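Local coordinates for protein ATP phosphoribosyltransferase regulatory subunit (Thermotoga maritima, PDB 1USY) that probably acts as the regulatory subunit required for the first step of histidine biosynthesis and may allow feedback control of ATP phosphoribosyltransferase by histidine, at residues Glu7-Phe12 / Ala89-Gly94; Phe21-Val26 / Lys72-Asp77; Val26-Lys31 / Ser49-Phe54. All blocks are in the same frame, centred on the assembly; numbering follows the deposited sequence.

Contact 1: Glu7-Phe12 / Ala89-Gly94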
loop_
_atom_site.group_PDB
_atom_site.type_symbol
_atom_site.label_atom_id
_atom_site.label_comp_id
_atom_site.label_asym_id
_atom_site.label_seq_id
_atom_site.Cartn_x
_atom_site.Cartn_y
_atom_site.Cartn_z
ATOM N N GLU B 7 -27.675 -21.373 14.253
ATOM C CA GLU B 7 -28.048 -22.489 15.118
ATOM C C GLU B 7 -26.821 -23.378 15.366
ATOM O O GLU B 7 -26.661 -23.930 16.456
ATOM C CB GLU B 7 -29.141 -23.339 14.460
ATOM C CG GLU B 7 -30.451 -23.455 15.234
ATOM N N LYS B 8 -25.965 -23.522 14.350
ATOM C CA LYS B 8 -24.804 -24.411 14.438
ATOM C C LYS B 8 -23.756 -23.775 15.346
ATOM O O LYS B 8 -23.148 -24.444 16.199
ATOM C CB LYS B 8 -24.252 -24.765 13.052
ATOM C CG LYS B 8 -25.016 -25.936 12.388
ATOM C CD LYS B 8 -24.693 -26.163 10.894
ATOM C CE LYS B 8 -25.611 -27.261 10.312
ATOM N NZ LYS B 8 -25.819 -27.267 8.825
ATOM N N VAL B 9 -23.618 -22.464 15.209
ATOM C CA VAL B 9 -22.774 -21.675 16.105
ATOM C C VAL B 9 -23.252 -21.714 17.562
ATOM O O VAL B 9 -22.441 -21.914 18.446
ATOM C CB VAL B 9 -22.607 -20.244 15.611
ATOM C CG1 VAL B 9 -21.524 -19.598 16.335
ATOM C CG2 VAL B 9 -22.260 -20.268 14.137
ATOM N N PHE B 10 -24.551 -21.561 17.807
ATOM C CA PHE B 10 -25.084 -21.639 19.170
ATOM C C PHE B 10 -24.863 -23.019 19.775
ATOM O O PHE B 10 -24.472 -23.152 20.948
ATOM C CB PHE B 10 -26.584 -21.328 19.199
ATOM C CG PHE B 10 -27.251 -21.638 20.546
ATOM C CD1 PHE B 10 -27.070 -20.792 21.652
ATOM C CD2 PHE B 10 -28.050 -22.768 20.705
ATOM C CE1 PHE B 10 -27.684 -21.067 22.878
ATOM C CE2 PHE B 10 -28.658 -23.052 21.924
ATOM C CZ PHE B 10 -28.471 -22.188 23.015
ATOM N N SER B 11 -25.143 -24.042 18.965
ATOM C CA SER B 11 -24.997 -25.421 19.374
ATOM C C SER B 11 -23.564 -25.726 19.830
ATOM O O SER B 11 -23.370 -26.298 20.901
ATOM C CB SER B 11 -25.413 -26.337 18.223
ATOM O OG SER B 11 -25.212 -27.713 18.547
ATOM N N PHE B 12 -22.592 -25.318 19.011
ATOM C CA PHE B 12 -21.166 -25.529 19.245
ATOM C C PHE B 12 -20.719 -24.812 20.503
ATOM O O PHE B 12 -19.964 -25.354 21.283
ATOM C CB PHE B 12 -20.341 -25.020 18.042
ATOM C CG PHE B 12 -18.870 -25.217 18.200
ATOM C CD1 PHE B 12 -18.303 -26.482 18.008
ATOM C CD2 PHE B 12 -18.043 -24.147 18.519
ATOM C CE1 PHE B 12 -16.939 -26.681 18.175
ATOM C CE2 PHE B 12 -16.654 -24.319 18.668
ATOM C CZ PHE B 12 -16.104 -25.592 18.506
ATOM N N ALA B 89 -11.791 -16.377 2.569
ATOM C CA ALA B 89 -12.009 -16.546 3.984
ATOM C C ALA B 89 -12.951 -17.726 4.212
ATOM O O ALA B 89 -13.861 -17.963 3.446
ATOM C CB ALA B 89 -12.593 -15.255 4.558
ATOM N N GLU B 90 -12.699 -18.475 5.271
ATOM C CA GLU B 90 -13.430 -19.674 5.598
ATOM C C GLU B 90 -13.982 -19.394 6.969
ATOM O O GLU B 90 -13.235 -18.955 7.845
ATOM C CB GLU B 90 -12.444 -20.839 5.704
ATOM N N TYR B 91 -15.280 -19.636 7.147
ATOM C CA TYR B 91 -15.831 -19.424 8.486
ATOM C C TYR B 91 -15.586 -20.663 9.352
ATOM O O TYR B 91 -16.004 -21.776 9.007
ATOM C CB TYR B 91 -17.336 -19.160 8.400
ATOM C CG TYR B 91 -17.913 -18.658 9.723
ATOM C CD1 TYR B 91 -18.030 -17.278 9.967
ATOM C CD2 TYR B 91 -18.323 -19.576 10.698
ATOM C CE1 TYR B 91 -18.558 -16.823 11.187
ATOM C CE2 TYR B 91 -18.851 -19.120 11.917
ATOM C CZ TYR B 91 -18.969 -17.747 12.160
ATOM O OH TYR B 91 -19.487 -17.314 13.342
ATOM N N GLN B 92 -14.883 -20.492 10.475
ATOM C CA GLN B 92 -14.444 -21.630 11.288
ATOM C C GLN B 92 -14.996 -21.671 12.704
ATOM O O GLN B 92 -15.165 -20.624 13.360
ATOM C CB GLN B 92 -12.928 -21.635 11.397
ATOM C CG GLN B 92 -12.252 -22.381 10.283
ATOM C CD GLN B 92 -10.749 -22.437 10.462
ATOM O OE1 GLN B 92 -10.258 -22.582 11.588
ATOM N NE2 GLN B 92 -10.018 -22.295 9.362
ATOM N N LEU B 93 -15.252 -22.882 13.177
ATOM C CA LEU B 93 -15.553 -23.091 14.584
ATOM C C LEU B 93 -14.388 -23.817 15.196
ATOM O O LEU B 93 -13.904 -24.751 14.613
ATOM C CB LEU B 93 -16.828 -23.918 14.774
ATOM C CG LEU B 93 -18.092 -23.325 14.168
ATOM C CD1 LEU B 93 -19.384 -24.111 14.551
ATOM C CD2 LEU B 93 -18.237 -21.867 14.550
ATOM N N GLY B 94 -13.930 -23.413 16.374
ATOM C CA GLY B 94 -12.815 -24.119 16.979
ATOM C C GLY B 94 -12.538 -24.013 18.458
ATOM O O GLY B 94 -13.135 -23.221 19.190
#
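The helix carrying V9 and F12 lies over the strand carrying Y91 and L93, the two short axes 10.0 Å apart and running nearly parallel at 18°, with the V9 and L93 CA atoms 7.5 Å from each other. L93 is the hub. Its CB sits over the centre of the F12 ring, 3.9 Å from the centroid and close to the ring normal, in a CH-pi contact. F12 reaches this place with CG anti to the backbone N (chi1 -179°). L93 and F12 slide past each other in opposite directions, so L93 CD1 ends 3.7 Å from F12 CB, at the root of the ring. The outer part of the ring lies against the backbone of G94, with F12 CE2 3.7 Å from G94 N. One turn earlier, CG2 of compact V9 is 4.3 Å from L93 CD2 and 4.2 Å from Y91 CE2; the V9 and Y91 side chains cross at about a right angle. I112 and I113 of helix 103-120 also pack on F12, while F6 of the second subunit packs on V9. This is apolar helix-on-sheet packing, here joining the N-terminal helix to the mixed, mostly antiparallel sheet of the class II aminoacyl-tRNA synthetase fold.

Contact 2: Phe21-Val26 / Lys72-Asp77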
loop_
_atom_site.group_PDB
_atom_site.type_symbol
_atom_site.label_atom_id
_atom_site.label_comp_id
_atom_site.label_asym_id
_atom_site.label_seq_id
_atom_site.Cartn_x
_atom_site.Cartn_y
_atom_site.Cartn_z
ATOM N N PHE B 21 -14.897 -24.308 28.033
ATOM C CA PHE B 21 -14.246 -23.416 27.084
ATOM C C PHE B 21 -14.948 -22.072 27.115
ATOM O O PHE B 21 -16.165 -21.994 27.275
ATOM C CB PHE B 21 -14.253 -23.961 25.662
ATOM C CG PHE B 21 -13.477 -25.212 25.498
ATOM C CD1 PHE B 21 -13.991 -26.436 25.945
ATOM C CD2 PHE B 21 -12.215 -25.167 24.913
ATOM C CE1 PHE B 21 -13.254 -27.591 25.807
ATOM C CE2 PHE B 21 -11.456 -26.306 24.788
ATOM C CZ PHE B 21 -11.980 -27.525 25.218
ATOM N N SER B 22 -14.177 -21.015 26.939
ATOM C CA SER B 22 -14.703 -19.688 27.056
ATOM C C SER B 22 -14.545 -18.943 25.693
ATOM O O SER B 22 -13.647 -19.267 24.912
ATOM C CB SER B 22 -14.030 -19.027 28.268
ATOM O OG SER B 22 -13.480 -17.808 27.910
ATOM N N PRO B 23 -15.409 -17.975 25.382
ATOM C CA PRO B 23 -15.443 -17.418 24.031
ATOM C C PRO B 23 -14.233 -16.529 23.745
ATOM O O PRO B 23 -13.675 -15.897 24.634
ATOM C CB PRO B 23 -16.762 -16.636 23.991
ATOM C CG PRO B 23 -17.288 -16.607 25.434
ATOM C CD PRO B 23 -16.339 -17.291 26.295
ATOM N N PHE B 24 -13.760 -16.556 22.517
ATOM C CA PHE B 24 -12.568 -15.792 22.165
ATOM C C PHE B 24 -12.860 -15.108 20.841
ATOM O O PHE B 24 -12.813 -15.753 19.813
ATOM C CB PHE B 24 -11.364 -16.732 22.055
ATOM C CG PHE B 24 -10.118 -16.060 21.591
ATOM C CD1 PHE B 24 -9.278 -15.443 22.495
ATOM C CD2 PHE B 24 -9.777 -16.038 20.244
ATOM C CE1 PHE B 24 -8.099 -14.798 22.060
ATOM C CE2 PHE B 24 -8.626 -15.403 19.795
ATOM C CZ PHE B 24 -7.780 -14.789 20.704
ATOM N N PHE B 25 -13.205 -13.818 20.886
ATOM C CA PHE B 25 -13.516 -13.027 19.685
ATOM C C PHE B 25 -12.602 -11.838 19.566
ATOM O O PHE B 25 -12.571 -11.000 20.461
ATOM C CB PHE B 25 -14.951 -12.520 19.718
ATOM C CG PHE B 25 -15.969 -13.566 19.403
ATOM C CD1 PHE B 25 -16.303 -14.530 20.343
ATOM C CD2 PHE B 25 -16.586 -13.594 18.161
ATOM C CE1 PHE B 25 -17.258 -15.527 20.060
ATOM C CE2 PHE B 25 -17.528 -14.572 17.865
ATOM C CZ PHE B 25 -17.874 -15.553 18.854
ATOM N N VAL B 26 -11.878 -11.770 18.447
ATOM C CA VAL B 26 -10.925 -10.705 18.162
ATOM C C VAL B 26 -11.015 -10.184 16.727
ATOM O O VAL B 26 -11.504 -10.864 15.843
ATOM C CB VAL B 26 -9.450 -11.142 18.412
ATOM C CG1 VAL B 26 -9.245 -11.526 19.830
ATOM C CG2 VAL B 26 -9.043 -12.282 17.485
ATOM N N LYS B 72 -8.405 -21.817 27.768
ATOM C CA LYS B 72 -9.369 -22.814 27.296
ATOM C C LYS B 72 -10.458 -22.113 26.526
ATOM O O LYS B 72 -11.499 -21.798 27.106
ATOM C CB LYS B 72 -10.023 -23.569 28.455
ATOM C CG LYS B 72 -10.216 -25.035 28.173
ATOM C CD LYS B 72 -11.024 -25.751 29.226
ATOM C CE LYS B 72 -11.008 -27.244 28.934
ATOM N NZ LYS B 72 -11.867 -28.058 29.851
ATOM N N VAL B 73 -10.243 -21.883 25.228
ATOM C CA VAL B 73 -11.183 -21.060 24.457
ATOM C C VAL B 73 -11.873 -21.773 23.314
ATOM O O VAL B 73 -11.364 -22.764 22.798
ATOM C CB VAL B 73 -10.509 -19.795 23.855
ATOM C CG1 VAL B 73 -10.024 -18.875 24.967
ATOM C CG2 VAL B 73 -9.397 -20.168 22.852
ATOM N N TRP B 74 -13.039 -21.253 22.934
ATOM C CA TRP B 74 -13.682 -21.597 21.669
ATOM C C TRP B 74 -13.820 -20.333 20.865
ATOM O O TRP B 74 -13.944 -19.239 21.430
ATOM C CB TRP B 74 -15.054 -22.264 21.874
ATOM C CG TRP B 74 -16.089 -21.355 22.369
ATOM C CD1 TRP B 74 -16.397 -21.095 23.672
ATOM C CD2 TRP B 74 -16.981 -20.569 21.589
ATOM N NE1 TRP B 74 -17.434 -20.191 23.755
ATOM C CE2 TRP B 74 -17.811 -19.846 22.489
ATOM C CE3 TRP B 74 -17.172 -20.390 20.219
ATOM C CZ2 TRP B 74 -18.803 -18.952 22.055
ATOM C CZ3 TRP B 74 -18.146 -19.488 19.790
ATOM C CH2 TRP B 74 -18.946 -18.778 20.700
ATOM N N TYR B 75 -13.794 -20.477 19.546
ATOM C CA TYR B 75 -13.989 -19.352 18.649
ATOM C C TYR B 75 -14.971 -19.693 17.526
ATOM O O TYR B 75 -15.371 -20.874 17.383
ATOM C CB TYR B 75 -12.646 -18.870 18.095
ATOM C CG TYR B 75 -11.859 -19.953 17.417
ATOM C CD1 TYR B 75 -12.117 -20.302 16.091
ATOM C CD2 TYR B 75 -10.864 -20.656 18.101
ATOM C CE1 TYR B 75 -11.411 -21.312 15.467
ATOM C CE2 TYR B 75 -10.138 -21.672 17.470
ATOM C CZ TYR B 75 -10.428 -21.982 16.150
ATOM O OH TYR B 75 -9.732 -22.969 15.491
ATOM N N ALA B 76 -15.341 -18.651 16.759
ATOM C CA ALA B 76 -16.270 -18.680 15.638
ATOM C C ALA B 76 -16.112 -17.416 14.798
ATOM O O ALA B 76 -16.766 -16.369 15.050
ATOM C CB ALA B 76 -17.769 -18.808 16.131
ATOM N N ASP B 77 -15.251 -17.505 13.793
ATOM C CA ASP B 77 -14.989 -16.397 12.900
ATOM C C ASP B 77 -14.338 -16.834 11.576
ATOM O O ASP B 77 -14.054 -18.019 11.323
ATOM C CB ASP B 77 -14.097 -15.383 13.605
ATOM C CG ASP B 77 -14.471 -13.924 13.284
ATOM O OD1 ASP B 77 -14.241 -13.087 14.170
ATOM O OD2 ASP B 77 -14.981 -13.503 12.211
#
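K72 O receives the N-H of S22 at 2.8 Å and also the CA-H of F21, so two donors from consecutive residues hold it. W74 N gives its hydrogen to S22 O, 2.9 Å away, from above the carbonyl plane, and a weak bond from F24 N to W74 O extends the pairing. S22 with V73 and P23 with W74 thus form parallel bridges, and P23 sits where these bonds call on no N-H of its own. W74 carries the middle of the contact. Its CG lies between the backbone N and the carbonyl carbon (chi1 71°), and P23 CA lies over one face of the indole, offset toward the rim, 3.7 Å from the five-membered centroid. F25 turns its edge toward the indole face in an offset edge-to-face pair, planes at 88°; the nearest atoms are F25 CE1 and W74 CH2, at 3.7 Å. On the sheet face of V73, F24 CB meets V73 CB. The extended K72 chain crosses F21 at about a right angle, laying CG over the ring face 4.0 Å from its centroid, while K72 NZ bridges to E108. F6 of the second subunit meets W74 edge-to-face and packs on F25, whose backbone also bonds to that subunit. The short strand after the N-terminal helix, parallel to strand 71-83 of the 71-83/86-98 hairpin, is consistent with motif 1 beside motif 2 at the class II synthetase dimer interface.

Contact 3: Val26-Lys31 / Ser49-Phe54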
loop_
_atom_site.group_PDB
_atom_site.type_symbol
_atom_site.label_atom_id
_atom_site.label_comp_id
_atom_site.label_asym_id
_atom_site.label_seq_id
_atom_site.Cartn_x
_atom_site.Cartn_y
_atom_site.Cartn_z
ATOM N N VAL B 26 -11.878 -11.770 18.447
ATOM C CA VAL B 26 -10.925 -10.705 18.162
ATOM C C VAL B 26 -11.015 -10.184 16.727
ATOM O O VAL B 26 -11.504 -10.864 15.843
ATOM C CB VAL B 26 -9.450 -11.142 18.412
ATOM C CG1 VAL B 26 -9.245 -11.526 19.830
ATOM C CG2 VAL B 26 -9.043 -12.282 17.485
ATOM N N PRO B 27 -10.565 -8.946 16.511
ATOM C CA PRO B 27 -10.478 -8.370 15.172
ATOM C C PRO B 27 -9.702 -9.201 14.208
ATOM O O PRO B 27 -8.670 -9.719 14.579
ATOM C CB PRO B 27 -9.710 -7.072 15.417
ATOM C CG PRO B 27 -10.115 -6.675 16.766
ATOM C CD PRO B 27 -10.196 -7.971 17.549
ATOM N N ALA B 28 -10.187 -9.297 12.970
ATOM C CA ALA B 28 -9.473 -9.941 11.873
ATOM C C ALA B 28 -8.073 -9.327 11.600
ATOM O O ALA B 28 -7.109 -10.045 11.331
ATOM C CB ALA B 28 -10.335 -9.878 10.616
ATOM N N LEU B 29 -7.982 -8.010 11.646
ATOM C CA LEU B 29 -6.724 -7.318 11.422
ATOM C C LEU B 29 -6.011 -7.096 12.754
ATOM O O LEU B 29 -6.653 -6.813 13.753
ATOM C CB LEU B 29 -6.974 -5.973 10.722
ATOM C CG LEU B 29 -7.008 -6.065 9.200
ATOM C CD1 LEU B 29 -7.153 -4.698 8.573
ATOM C CD2 LEU B 29 -5.766 -6.746 8.659
ATOM N N GLU B 30 -4.690 -7.241 12.757
ATOM C CA GLU B 30 -3.864 -6.982 13.933
ATOM C C GLU B 30 -2.562 -6.285 13.508
ATOM O O GLU B 30 -1.826 -6.791 12.662
ATOM C CB GLU B 30 -3.570 -8.289 14.672
ATOM C CG GLU B 30 -4.628 -8.645 15.715
ATOM C CD GLU B 30 -4.486 -10.048 16.285
ATOM O OE1 GLU B 30 -3.394 -10.647 16.163
ATOM O OE2 GLU B 30 -5.476 -10.553 16.855
ATOM N N LYS B 31 -2.320 -5.101 14.064
ATOM C CA LYS B 31 -1.112 -4.296 13.824
ATOM C C LYS B 31 0.165 -5.111 13.974
ATOM O O LYS B 31 0.400 -5.683 15.037
ATOM C CB LYS B 31 -1.073 -3.145 14.830
ATOM C CG LYS B 31 -0.335 -1.920 14.347
ATOM C CD LYS B 31 -0.631 -0.734 15.217
ATOM C CE LYS B 31 0.441 0.301 15.075
ATOM N NZ LYS B 31 1.528 -0.170 14.169
ATOM N N SER B 49 -1.211 -7.870 9.971
ATOM C CA SER B 49 -1.428 -9.260 9.619
ATOM C C SER B 49 -2.899 -9.500 9.723
ATOM O O SER B 49 -3.595 -8.831 10.495
ATOM C CB SER B 49 -0.701 -10.235 10.547
ATOM O OG SER B 49 -0.486 -9.656 11.814
ATOM N N ILE B 50 -3.363 -10.450 8.913
ATOM C CA ILE B 50 -4.753 -10.871 8.891
ATOM C C ILE B 50 -4.798 -12.302 9.376
ATOM O O ILE B 50 -3.879 -13.079 9.108
ATOM C CB ILE B 50 -5.352 -10.727 7.489
ATOM C CG1 ILE B 50 -6.876 -10.712 7.573
ATOM C CG2 ILE B 50 -4.876 -11.846 6.591
ATOM C CD1 ILE B 50 -7.587 -10.279 6.308
ATOM N N ARG B 51 -5.862 -12.633 10.110
ATOM C CA ARG B 51 -5.953 -13.880 10.851
ATOM C C ARG B 51 -5.914 -15.063 9.877
ATOM O O ARG B 51 -6.824 -15.249 9.079
ATOM C CB ARG B 51 -7.224 -13.861 11.704
ATOM C CG ARG B 51 -7.559 -15.141 12.441
ATOM C CD ARG B 51 -9.021 -15.252 12.891
ATOM N NE ARG B 51 -9.483 -14.029 13.538
ATOM C CZ ARG B 51 -10.633 -13.420 13.271
ATOM N NH1 ARG B 51 -11.478 -13.920 12.391
ATOM N NH2 ARG B 51 -10.957 -12.304 13.893
ATOM N N GLU B 52 -4.829 -15.832 9.940
ATOM C CA GLU B 52 -4.566 -16.934 9.019
ATOM C C GLU B 52 -4.580 -18.239 9.770
ATOM O O GLU B 52 -4.717 -19.291 9.171
ATOM C CB GLU B 52 -3.205 -16.769 8.361
ATOM C CG GLU B 52 -3.198 -15.733 7.261
ATOM C CD GLU B 52 -1.879 -15.657 6.505
ATOM O OE1 GLU B 52 -1.011 -14.818 6.856
ATOM O OE2 GLU B 52 -1.716 -16.420 5.534
ATOM N N ASP B 53 -4.451 -18.186 11.085
ATOM C CA ASP B 53 -4.404 -19.418 11.863
ATOM C C ASP B 53 -4.869 -19.130 13.271
ATOM O O ASP B 53 -4.186 -18.394 14.000
ATOM C CB ASP B 53 -2.963 -19.972 11.893
ATOM C CG ASP B 53 -2.845 -21.294 12.648
ATOM O OD1 ASP B 53 -3.585 -21.495 13.640
ATOM N N PHE B 54 -6.004 -19.711 13.669
ATOM C CA PHE B 54 -6.575 -19.382 14.974
ATOM C C PHE B 54 -5.675 -19.718 16.133
ATOM O O PHE B 54 -5.622 -18.961 17.104
ATOM C CB PHE B 54 -7.991 -19.923 15.194
ATOM C CG PHE B 54 -9.022 -18.841 15.218
ATOM C CD1 PHE B 54 -9.824 -18.608 14.127
ATOM C CD2 PHE B 54 -9.125 -17.984 16.306
ATOM C CE1 PHE B 54 -10.751 -17.549 14.149
ATOM C CE2 PHE B 54 -10.056 -16.936 16.335
ATOM C CZ PHE B 54 -10.854 -16.711 15.252
#
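L29 and E30 pair antiparallel with I50 and S49: L29 opposite I50 as a non-hydrogen-bonded pair (CA atoms 4.8 Å apart) and E30 opposite S49 as the hydrogen-bonded pair. In the latter, E30 N gives to S49 O and S49 N gives to E30 O, each at 3.0 Å. E30 O also takes a weak bond from S49 OG at 3.3 Å, a use of serine's short hydroxyl on its own partner strand. Where the strand pairing stops, R51 N still reaches A28 O at 3.1 Å. The branched, apolar pair L29 and I50 meets through L29 CD2 and I50 CB, 4.2 Å apart, and the same two residues of the second subunit pack against them. R51 directs its CB toward segment 26-31. Its chain bends at chi3 (-47°), which turns NE aside, and the guanidinium lies with one face over A28 CA; R51 CZ is 3.9 Å from that atom. Small A28 suits a place against this flat group. R51 NH1 bonds to F78 O and NH2 makes a long, weak ion pair with D77 OD1, while E30 OE2 bonds to H61 of helix 54-63. A28 N binds Y80 OH of the second subunit, consistent with the proline-containing end of motif 1 in class II synthetases, here followed by the first strand of a small antiparallel sheet.

In the fold
From the N terminus, helix 6-16 leads into segment 21-26, which runs through V26 into strand 29-32. Contact 3 closes the innermost loop, bringing the chain back after strand 40-42 through strand 47-50. Helix 54-63 follows, and strand 71-83 then closes the wider loop of contact 2. The turn into strand 86-98 brings the chain under the first helix, where contact 1 closes the outermost loop. The three closures are therefore concentric and none crosses another. Contacts 2 and 3 share V26 and touch where the F54 and Y75 rings stack and where D77 approaches R51; contacts 1 and 2 meet along neighbouring strands of the large sheet. Together they tie the N-terminal helix, that sheet and the small three-stranded sheet, all beside the second subunit.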